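PDB 3WUD: galectin from Xenopus laevis, which binds beta-galactosides such as lactose through a single lectin domain of the galectin family, and probably recognises laminin and other galactose-bearing glycoproteins as a dimer. Local coordinates for residues A[43-48]-A[111-116]; A[10-15]-A[118-123]; A[80-85]-A[101-106]. All coordinates share one frame; numbering follows the deposited sequence.

Contact 1 of 3, residues A[43-48]-A[111-116]; sequences NYVIHF and FPIRMP. With GAL (beta-D-galactopyranose), chain B.
Val45 divides its two methyls between two partners. CG1, anti to the backbone N (chi1 -174°), meets the CG1 branch of Ile113 at 3.6 Å, while Val45 CG2 lies 4.1 Å from the sulfur SD of Met115. Next along the strand, Ile46 reaches over one face of the Phe111 ring with CG1, and its terminal CD1 touches Phe111 CB at 4.0 Å.

The polar part involves backbone oxygens. Val45 O sits at the edge of the Phe111 ring, near its plane, 3.4 Å from CE2. A water donates to Val45 O at 2.7 Å and to Pro112 O at 2.9 Å, so it ties the two segments together where no direct hydrogen bond joins them.

His47 turns to the sugar instead: its NE2 is hydrogen-bonded to O4 of galactose at 2.7 Å, and the other ring nitrogen, ND1, is hydrogen-bonded to Asn36 OD1.

Val45 and Ile46 both face Leu37 in a classic beta bulge. The contact packs this bulged strand 43-51 of the sugar-binding sheet against the end of strand 108-112, an outer strand of the opposing sheet, and the loop that follows it, with Ile46 also resting on Leu99 and Val101 of strand 98-103.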
loop_
_atom_site.group_PDB
_atom_site.type_symbol
_atom_site.label_atom_id
_atom_site.label_comp_id
_atom_site.label_asym_id
_atom_site.label_seq_id
_atom_site.Cartn_x
_atom_site.Cartn_y
_atom_site.Cartn_z
ATOM N N ASN A 43 -12.662 2.385 -12.618
ATOM C CA ASN A 43 -12.025 3.399 -13.421
ATOM C C ASN A 43 -10.479 3.306 -13.298
ATOM O O ASN A 43 -9.848 3.744 -12.347
ATOM C CB ASN A 43 -12.511 4.775 -12.989
ATOM C CG ASN A 43 -13.986 5.024 -13.376
ATOM O OD1 ASN A 43 -14.282 5.195 -14.515
ATOM N ND2 ASN A 43 -14.873 4.877 -12.444
ATOM N N TYR A 44 -9.899 2.636 -14.281
ATOM C CA TYR A 44 -8.453 2.412 -14.342
ATOM C C TYR A 44 -7.951 3.302 -15.445
ATOM O O TYR A 44 -8.250 3.132 -16.633
ATOM C CB TYR A 44 -8.073 0.957 -14.627
ATOM C CG TYR A 44 -8.662 -0.125 -13.777
ATOM C CD1 TYR A 44 -9.059 0.033 -12.429
ATOM C CD2 TYR A 44 -8.758 -1.418 -14.294
ATOM C CE1 TYR A 44 -9.564 -1.033 -11.667
ATOM C CE2 TYR A 44 -9.256 -2.496 -13.535
ATOM C CZ TYR A 44 -9.638 -2.310 -12.243
ATOM O OH TYR A 44 -10.123 -3.418 -11.599
ATOM N N VAL A 45 -7.112 4.264 -15.050
ATOM C CA VAL A 45 -6.295 4.985 -15.988
ATOM C C VAL A 45 -5.311 4.054 -16.718
ATOM O O VAL A 45 -5.094 4.203 -17.893
ATOM C CB VAL A 45 -5.535 6.170 -15.290
ATOM C CG1 VAL A 45 -4.831 6.967 -16.342
ATOM C CG2 VAL A 45 -6.519 7.117 -14.567
ATOM N N ILE A 46 -4.720 3.114 -15.999
ATOM C CA ILE A 46 -3.945 1.971 -16.611
ATOM C C ILE A 46 -4.259 0.624 -15.929
ATOM O O ILE A 46 -4.322 0.476 -14.727
ATOM C CB ILE A 46 -2.410 2.237 -16.717
ATOM C CG1 ILE A 46 -1.724 1.158 -17.590
ATOM C CG2 ILE A 46 -1.808 2.291 -15.345
ATOM C CD1 ILE A 46 -0.268 1.532 -17.911
ATOM N N HIS A 47 -4.434 -0.393 -16.793
ATOM C CA HIS A 47 -4.436 -1.782 -16.479
ATOM C C HIS A 47 -3.201 -2.273 -17.189
ATOM O O HIS A 47 -3.137 -2.217 -18.435
ATOM C CB HIS A 47 -5.706 -2.463 -17.009
ATOM C CG HIS A 47 -5.671 -3.972 -17.002
ATOM N ND1 HIS A 47 -5.831 -4.724 -15.862
ATOM C CD2 HIS A 47 -5.580 -4.842 -18.023
ATOM C CE1 HIS A 47 -5.856 -6.013 -16.195
ATOM N NE2 HIS A 47 -5.758 -6.090 -17.505
ATOM N N PHE A 48 -2.210 -2.667 -16.407
ATOM C CA PHE A 48 -0.884 -3.068 -16.830
ATOM C C PHE A 48 -0.773 -4.571 -16.620
ATOM O O PHE A 48 -0.814 -5.050 -15.487
ATOM C CB PHE A 48 0.144 -2.350 -15.959
ATOM C CG PHE A 48 1.552 -2.751 -16.218
ATOM C CD1 PHE A 48 2.257 -2.178 -17.271
ATOM C CD2 PHE A 48 2.190 -3.687 -15.411
ATOM C CE1 PHE A 48 3.574 -2.524 -17.513
ATOM C CE2 PHE A 48 3.519 -4.077 -15.655
ATOM C CZ PHE A 48 4.184 -3.498 -16.738
ATOM N N PHE A 111 1.677 5.402 -21.939
ATOM C CA PHE A 111 0.290 5.002 -22.111
ATOM C C PHE A 111 -0.609 6.221 -21.962
ATOM O O PHE A 111 -0.546 6.911 -20.985
ATOM C CB PHE A 111 -0.103 3.896 -21.089
ATOM C CG PHE A 111 -1.469 3.296 -21.347
ATOM C CD1 PHE A 111 -1.664 2.349 -22.350
ATOM C CD2 PHE A 111 -2.557 3.663 -20.555
ATOM C CE1 PHE A 111 -2.919 1.821 -22.587
ATOM C CE2 PHE A 111 -3.842 3.163 -20.822
ATOM C CZ PHE A 111 -4.005 2.231 -21.833
ATOM N N PRO A 112 -1.477 6.466 -22.932
ATOM C CA PRO A 112 -2.241 7.677 -22.876
ATOM C C PRO A 112 -3.289 7.712 -21.766
ATOM O O PRO A 112 -3.878 6.699 -21.396
ATOM C CB PRO A 112 -2.880 7.718 -24.256
ATOM C CG PRO A 112 -3.028 6.329 -24.667
ATOM C CD PRO A 112 -1.836 5.638 -24.089
ATOM N N ILE A 113 -3.558 8.905 -21.235
ATOM C CA ILE A 113 -4.600 9.076 -20.230
ATOM C C ILE A 113 -5.828 9.619 -20.978
ATOM O O ILE A 113 -5.733 10.684 -21.610
ATOM C CB ILE A 113 -4.246 10.067 -19.099
ATOM C CG1 ILE A 113 -3.125 9.567 -18.167
ATOM C CG2 ILE A 113 -5.489 10.303 -18.263
ATOM C CD1 ILE A 113 -2.655 10.639 -17.191
ATOM N N ARG A 114 -6.929 8.883 -20.844
ATOM C CA ARG A 114 -8.088 8.882 -21.734
ATOM C C ARG A 114 -9.322 9.378 -21.023
ATOM O O ARG A 114 -10.467 9.300 -21.544
ATOM C CB ARG A 114 -8.368 7.404 -22.103
ATOM C CG ARG A 114 -7.265 6.799 -22.962
ATOM C CD ARG A 114 -7.473 5.289 -23.161
ATOM N NE ARG A 114 -6.701 4.832 -24.273
ATOM C CZ ARG A 114 -6.484 3.530 -24.559
ATOM N NH1 ARG A 114 -6.990 2.569 -23.802
ATOM N NH2 ARG A 114 -5.800 3.223 -25.629
ATOM N N MET A 115 -9.116 9.805 -19.797
ATOM C CA MET A 115 -10.240 10.061 -18.910
ATOM C C MET A 115 -9.869 11.236 -18.022
ATOM O O MET A 115 -8.681 11.551 -17.906
ATOM C CB MET A 115 -10.643 8.843 -18.090
ATOM C CG MET A 115 -9.647 8.322 -17.032
ATOM S SD MET A 115 -10.293 6.874 -16.147
ATOM C CE MET A 115 -10.107 5.695 -17.478
ATOM N N PRO A 116 -10.902 11.904 -17.453
ATOM C CA PRO A 116 -10.649 13.004 -16.575
ATOM C C PRO A 116 -9.974 12.530 -15.327
ATOM O O PRO A 116 -10.404 11.529 -14.733
ATOM C CB PRO A 116 -12.042 13.553 -16.228
ATOM C CG PRO A 116 -13.007 12.835 -17.091
ATOM C CD PRO A 116 -12.334 11.592 -17.570
HETATM C C1 GAL B . -8.969 -9.211 -21.527
HETATM C C2 GAL B . -8.750 -9.815 -20.147
HETATM C C3 GAL B . -8.874 -8.803 -19.009
HETATM C C4 GAL B . -8.027 -7.572 -19.360
HETATM C C5 GAL B . -8.377 -7.091 -20.776
HETATM C C6 GAL B . -7.602 -5.886 -21.261
HETATM O O2 GAL B . -9.724 -10.822 -19.909
HETATM O O3 GAL B . -8.540 -9.429 -17.783
HETATM O O4 GAL B . -6.633 -7.903 -19.299
HETATM O O5 GAL B . -8.145 -8.090 -21.778
HETATM O O6 GAL B . -7.959 -5.459 -22.561
HETATM O O HOH W 1 -6.067 5.950 -19.698
#

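Contact 2 of 3, residues A[10-15]-A[118-123]; sequences NNFSLK and DTITFL
An antiparallel pairing at the margin of the galectin beta-sandwich joins residues 10-15 to strand 120-126, and a beta bulge interrupts it. The register shifts by two residues between the pairs Asn10-Phe122 and Leu14-Ile120, where the chain turns a corner at Asn11. Leu14 and Ile120 form a hydrogen-bonded pair: Leu14 N donates almost straight to Ile120 O (2.8 Å, 175°), and Ile120 N returns a more bent bond to Leu14 O. Within the shifted stretch, Asn11 N donates to Thr121 O at 2.8 Å.

Phe12 fills the irregular part. Its CG stands between the backbone N and the carbonyl carbon (chi1 64°), and the ring reaches in against the backbone of strand 120-126. Thr121 CA lies over one ring face, offset toward the rim, while Leu123 N is at the edge. Side by side with Ile120, the ring brings CZ to 4.0 Å from Ile120 CG2, and its CE2 approaches Leu123 CB at 3.9 Å. Leu20 of strand 19-26, in the opposing sheet, touches both Phe12 and Leu14.

Asn10 also pairs in an antiparallel ladder with a strand of the second subunit, so the sheet continues across the dimer interface; Phe12 packs on Met7 of that subunit. The amide of Asn10 is turned 71° from the Phe122 ring and places ND2 at the ring edge, 3.6 Å from CD2. A water donates to Asn11 OD1 and is hydrogen-bonded to Thr121 OG1 at 2.8 Å.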
loop_
_atom_site.group_PDB
_atom_site.type_symbol
_atom_site.label_atom_id
_atom_site.label_comp_id
_atom_site.label_asym_id
_atom_site.label_seq_id
_atom_site.Cartn_x
_atom_site.Cartn_y
_atom_site.Cartn_z
ATOM N N ASN A 10 -6.313 2.354 -1.543
ATOM C CA ASN A 10 -7.204 3.410 -1.936
ATOM C C ASN A 10 -6.968 4.662 -1.069
ATOM O O ASN A 10 -6.642 4.543 0.117
ATOM C CB ASN A 10 -8.650 2.867 -1.713
ATOM C CG ASN A 10 -9.757 3.788 -2.281
ATOM O OD1 ASN A 10 -10.795 4.044 -1.612
ATOM N ND2 ASN A 10 -9.590 4.226 -3.487
ATOM N N ASN A 11 -7.178 5.819 -1.694
ATOM C CA ASN A 11 -7.117 7.193 -1.073
ATOM C C ASN A 11 -5.743 7.560 -0.598
ATOM O O ASN A 11 -5.577 8.251 0.395
ATOM C CB ASN A 11 -8.225 7.399 -0.050
ATOM C CG ASN A 11 -9.614 7.616 -0.730
ATOM O OD1 ASN A 11 -9.734 7.956 -1.952
ATOM N ND2 ASN A 11 -10.670 7.392 0.053
ATOM N N PHE A 12 -4.732 7.051 -1.315
ATOM C CA PHE A 12 -3.426 7.696 -1.375
ATOM C C PHE A 12 -3.594 8.807 -2.446
ATOM O O PHE A 12 -4.621 8.913 -3.099
ATOM C CB PHE A 12 -2.325 6.688 -1.700
ATOM C CG PHE A 12 -2.464 6.053 -3.084
ATOM C CD1 PHE A 12 -1.746 6.544 -4.170
ATOM C CD2 PHE A 12 -3.326 4.955 -3.297
ATOM C CE1 PHE A 12 -1.878 6.022 -5.446
ATOM C CE2 PHE A 12 -3.496 4.456 -4.564
ATOM C CZ PHE A 12 -2.758 4.991 -5.654
ATOM N N SER A 13 -2.603 9.654 -2.649
ATOM C CA SER A 13 -2.634 10.591 -3.799
ATOM C C SER A 13 -1.334 10.661 -4.545
ATOM O O SER A 13 -0.309 11.142 -4.035
ATOM C CB SER A 13 -3.159 12.013 -3.463
ATOM O OG SER A 13 -2.805 12.409 -2.188
ATOM N N LEU A 14 -1.360 10.147 -5.768
ATOM C CA LEU A 14 -0.286 10.296 -6.691
ATOM C C LEU A 14 -0.590 11.464 -7.590
ATOM O O LEU A 14 -1.547 11.425 -8.372
ATOM C CB LEU A 14 -0.086 9.025 -7.549
ATOM C CG LEU A 14 1.032 8.937 -8.565
ATOM C CD1 LEU A 14 2.380 9.038 -7.828
ATOM C CD2 LEU A 14 0.966 7.638 -9.386
ATOM N N LYS A 15 0.237 12.516 -7.508
ATOM C CA LYS A 15 -0.025 13.791 -8.252
ATOM C C LYS A 15 0.811 13.879 -9.509
ATOM O O LYS A 15 1.783 13.182 -9.643
ATOM C CB LYS A 15 0.255 15.030 -7.340
ATOM C CG LYS A 15 -0.769 15.186 -6.218
ATOM C CD LYS A 15 -0.504 16.384 -5.304
ATOM C CE LYS A 15 0.429 16.037 -4.153
ATOM N NZ LYS A 15 1.780 15.495 -4.513
ATOM N N ASP A 118 -7.589 14.179 -11.807
ATOM C CA ASP A 118 -6.916 15.197 -10.981
ATOM C C ASP A 118 -5.674 14.480 -10.378
ATOM O O ASP A 118 -4.541 14.771 -10.739
ATOM C CB ASP A 118 -7.949 15.709 -9.918
ATOM C CG ASP A 118 -7.375 16.711 -8.892
ATOM O OD1 ASP A 118 -6.771 17.721 -9.302
ATOM O OD2 ASP A 118 -7.611 16.512 -7.665
ATOM N N THR A 119 -5.940 13.618 -9.398
ATOM C CA THR A 119 -4.947 12.757 -8.733
ATOM C C THR A 119 -5.282 11.269 -8.955
ATOM O O THR A 119 -6.482 10.919 -9.042
ATOM C CB THR A 119 -5.064 13.020 -7.231
ATOM O OG1 THR A 119 -4.991 14.436 -7.038
ATOM C CG2 THR A 119 -3.955 12.466 -6.515
ATOM N N ILE A 120 -4.244 10.442 -9.024
ATOM C CA ILE A 120 -4.410 8.995 -8.876
ATOM C C ILE A 120 -4.554 8.623 -7.412
ATOM O O ILE A 120 -3.656 8.870 -6.585
ATOM C CB ILE A 120 -3.317 8.218 -9.599
ATOM C CG1 ILE A 120 -3.499 8.447 -11.113
ATOM C CG2 ILE A 120 -3.354 6.719 -9.212
ATOM C CD1 ILE A 120 -2.333 8.113 -11.975
ATOM N N THR A 121 -5.673 7.959 -7.130
ATOM C CA THR A 121 -6.019 7.589 -5.770
ATOM C C THR A 121 -6.302 6.095 -5.542
ATOM O O THR A 121 -6.652 5.728 -4.449
ATOM C CB THR A 121 -7.243 8.402 -5.296
ATOM O OG1 THR A 121 -8.380 8.042 -6.114
ATOM C CG2 THR A 121 -6.885 9.880 -5.371
ATOM N N PHE A 122 -6.171 5.278 -6.569
ATOM C CA PHE A 122 -6.527 3.892 -6.476
ATOM C C PHE A 122 -5.496 2.987 -7.159
ATOM O O PHE A 122 -5.059 3.288 -8.249
ATOM C CB PHE A 122 -7.902 3.644 -7.120
ATOM C CG PHE A 122 -8.368 2.182 -7.067
ATOM C CD1 PHE A 122 -8.119 1.331 -8.114
ATOM C CD2 PHE A 122 -9.087 1.723 -5.986
ATOM C CE1 PHE A 122 -8.585 0.032 -8.118
ATOM C CE2 PHE A 122 -9.576 0.406 -5.970
ATOM C CZ PHE A 122 -9.257 -0.442 -7.005
ATOM N N LEU A 123 -5.202 1.894 -6.513
ATOM C CA LEU A 123 -4.306 0.883 -6.995
ATOM C C LEU A 123 -4.889 -0.497 -6.697
ATOM O O LEU A 123 -5.404 -0.790 -5.603
ATOM C CB LEU A 123 -2.982 1.017 -6.279
ATOM C CG LEU A 123 -1.956 -0.107 -6.511
ATOM C CD1 LEU A 123 -2.102 -1.517 -5.949
ATOM C CD2 LEU A 123 -1.533 -0.226 -7.916
HETATM O O HOH W 2 -10.130 6.521 -4.545
#

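Contact 3 of 3, residues A[80-85]-A[101-106]; sequences FPFQQG and VKLSDG
Pro81 lays its ring across two side chains of the segment 101-106, meeting each at about a right angle. Its CD is 3.9 Å from Leu103 CD1, and its CB lies 3.6 Å from Asp105 OD1. A chi1 of 71° places Asp105 CG between the backbone N and the carbonyl carbon, 3.7 Å from Pro81 CB. Asp105 OD2 accepts a hydrogen bond from Gln107 N.

Leu103 uses its second methyl on the next residue: CD2 meets the tip of the Phe82 ring, CZ, at 3.9 Å. The two branches of one leucine therefore touch two consecutive residues of the loop between strands 70-77 and 86-95. Phe82 continues inward, packing on Phe48 and meeting Phe33 edge-to-face. Leu103 itself opens a type I turn, closed by the bond from Gly106 N to Leu103 O at 3.0 Å, which leads from strand 98-103 toward strand 108-112.

A water donates to Pro81 O at 3.0 Å, but its link to Ser104 OG is unusually short and doubtful. With no direct hydrogen bond between the segments, the loop is held to the turn mainly by van der Waals contacts of Leu103 with Pro81 and Phe82, while the polar ends of Ser104 and Asp105 lie on the exposed side.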
loop_
_atom_site.group_PDB
_atom_site.type_symbol
_atom_site.label_atom_id
_atom_site.label_comp_id
_atom_site.label_asym_id
_atom_site.label_seq_id
_atom_site.Cartn_x
_atom_site.Cartn_y
_atom_site.Cartn_z
ATOM N N PHE A 80 9.527 -7.185 -22.385
ATOM C CA PHE A 80 9.115 -8.162 -21.372
ATOM C C PHE A 80 10.273 -8.627 -20.511
ATOM O O PHE A 80 10.752 -9.761 -20.659
ATOM C CB PHE A 80 8.472 -9.364 -22.060
ATOM C CG PHE A 80 7.545 -10.161 -21.178
ATOM C CD1 PHE A 80 6.230 -9.766 -21.011
ATOM C CD2 PHE A 80 7.932 -11.351 -20.554
ATOM C CE1 PHE A 80 5.352 -10.499 -20.214
ATOM C CE2 PHE A 80 7.078 -12.052 -19.701
ATOM C CZ PHE A 80 5.750 -11.618 -19.536
ATOM N N PRO A 81 10.694 -7.799 -19.588
ATOM C CA PRO A 81 11.794 -8.175 -18.678
ATOM C C PRO A 81 11.358 -8.974 -17.459
ATOM O O PRO A 81 11.909 -8.769 -16.359
ATOM C CB PRO A 81 12.240 -6.829 -18.180
ATOM C CG PRO A 81 10.981 -6.063 -18.119
ATOM C CD PRO A 81 10.224 -6.438 -19.344
ATOM N N PHE A 82 10.325 -9.782 -17.573
ATOM C CA PHE A 82 9.807 -10.468 -16.407
ATOM C C PHE A 82 10.150 -11.963 -16.452
ATOM O O PHE A 82 10.350 -12.493 -17.512
ATOM C CB PHE A 82 8.273 -10.238 -16.267
ATOM C CG PHE A 82 7.862 -8.802 -16.375
ATOM C CD1 PHE A 82 7.961 -7.971 -15.282
ATOM C CD2 PHE A 82 7.284 -8.300 -17.558
ATOM C CE1 PHE A 82 7.610 -6.660 -15.395
ATOM C CE2 PHE A 82 6.888 -6.997 -17.654
ATOM C CZ PHE A 82 7.045 -6.193 -16.565
ATOM N N GLN A 83 10.339 -12.572 -15.268
ATOM C CA GLN A 83 10.462 -14.018 -15.101
ATOM C C GLN A 83 9.522 -14.494 -14.021
ATOM O O GLN A 83 9.310 -13.843 -13.001
ATOM C CB GLN A 83 11.899 -14.407 -14.673
ATOM C CG GLN A 83 12.955 -13.439 -15.184
ATOM C CD GLN A 83 14.399 -13.899 -14.987
ATOM O OE1 GLN A 83 14.767 -14.462 -13.947
ATOM N NE2 GLN A 83 15.234 -13.627 -15.991
ATOM N N GLN A 84 8.991 -15.685 -14.230
ATOM C CA GLN A 84 8.176 -16.351 -13.253
ATOM C C GLN A 84 9.083 -16.793 -12.125
ATOM O O GLN A 84 10.249 -17.111 -12.370
ATOM C CB GLN A 84 7.508 -17.594 -13.864
ATOM C CG GLN A 84 6.473 -17.292 -14.937
ATOM C CD GLN A 84 6.255 -18.475 -15.860
ATOM O OE1 GLN A 84 7.225 -19.014 -16.381
ATOM N NE2 GLN A 84 5.007 -18.893 -16.056
ATOM N N GLY A 85 8.576 -16.747 -10.903
ATOM C CA GLY A 85 9.392 -17.066 -9.732
ATOM C C GLY A 85 10.523 -16.103 -9.407
ATOM O O GLY A 85 11.619 -16.525 -8.969
ATOM N N VAL A 101 5.612 4.302 -18.036
ATOM C CA VAL A 101 5.825 3.047 -17.306
ATOM C C VAL A 101 7.296 2.733 -17.437
ATOM O O VAL A 101 7.782 2.631 -18.579
ATOM C CB VAL A 101 5.069 1.907 -17.902
ATOM C CG1 VAL A 101 5.341 0.602 -17.170
ATOM C CG2 VAL A 101 3.542 2.238 -17.939
ATOM N N LYS A 102 7.959 2.606 -16.303
ATOM C CA LYS A 102 9.461 2.394 -16.277
ATOM C C LYS A 102 9.753 1.036 -15.672
ATOM O O LYS A 102 9.378 0.729 -14.530
ATOM C CB LYS A 102 10.140 3.520 -15.446
ATOM C CG LYS A 102 9.695 4.916 -15.728
ATOM C CD LYS A 102 10.456 5.904 -14.837
ATOM C CE LYS A 102 9.792 7.252 -14.788
ATOM N NZ LYS A 102 10.140 7.944 -13.522
ATOM N N LEU A 103 10.443 0.192 -16.444
ATOM C CA LEU A 103 10.739 -1.145 -16.113
ATOM C C LEU A 103 12.167 -1.244 -15.535
ATOM O O LEU A 103 13.011 -0.307 -15.721
ATOM C CB LEU A 103 10.569 -2.016 -17.326
ATOM C CG LEU A 103 9.150 -1.947 -17.943
ATOM C CD1 LEU A 103 9.098 -2.724 -19.230
ATOM C CD2 LEU A 103 8.104 -2.405 -16.926
ATOM N N SER A 104 12.395 -2.372 -14.872
ATOM C CA SER A 104 13.596 -2.660 -14.092
ATOM C C SER A 104 14.853 -2.697 -14.926
ATOM O O SER A 104 15.920 -2.446 -14.408
ATOM C CB SER A 104 13.458 -4.028 -13.372
ATOM O OG SER A 104 13.208 -5.125 -14.305
ATOM N N ASP A 105 14.743 -3.020 -16.200
ATOM C CA ASP A 105 15.869 -3.057 -17.126
ATOM C C ASP A 105 16.080 -1.743 -17.890
ATOM O O ASP A 105 16.756 -1.702 -18.885
ATOM C CB ASP A 105 15.705 -4.271 -18.102
ATOM C CG ASP A 105 14.572 -4.070 -19.113
ATOM O OD1 ASP A 105 14.495 -4.769 -20.168
ATOM O OD2 ASP A 105 13.754 -3.163 -18.889
ATOM N N GLY A 106 15.454 -0.651 -17.438
ATOM C CA GLY A 106 15.540 0.599 -18.085
ATOM C C GLY A 106 14.577 0.890 -19.230
ATOM O O GLY A 106 14.479 2.048 -19.664
HETATM O O HOH W 3 11.440 -6.856 -14.058
#

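How the contacts relate
The three contacts are nested along the chain: contact 3 lies inside the loop closed by contact 1, which lies inside that closed by contact 2. All belong to one galectin beta-sandwich. Contact 1 bridges its two sheets, and its centre is about 13 Å from that of contact 2 and 20 Å from that of contact 3; Phe48 meets Val101, Phe82 and Leu103 in the core, and Tyr44 touches Phe122. Contacts 2 and 3, with centres about 24 Å apart, do not touch and lie on opposite sides of the chain's centre. The sugar-binding sheet thus connects the galactose site, at contact 1, with the subunit interface beside contact 2.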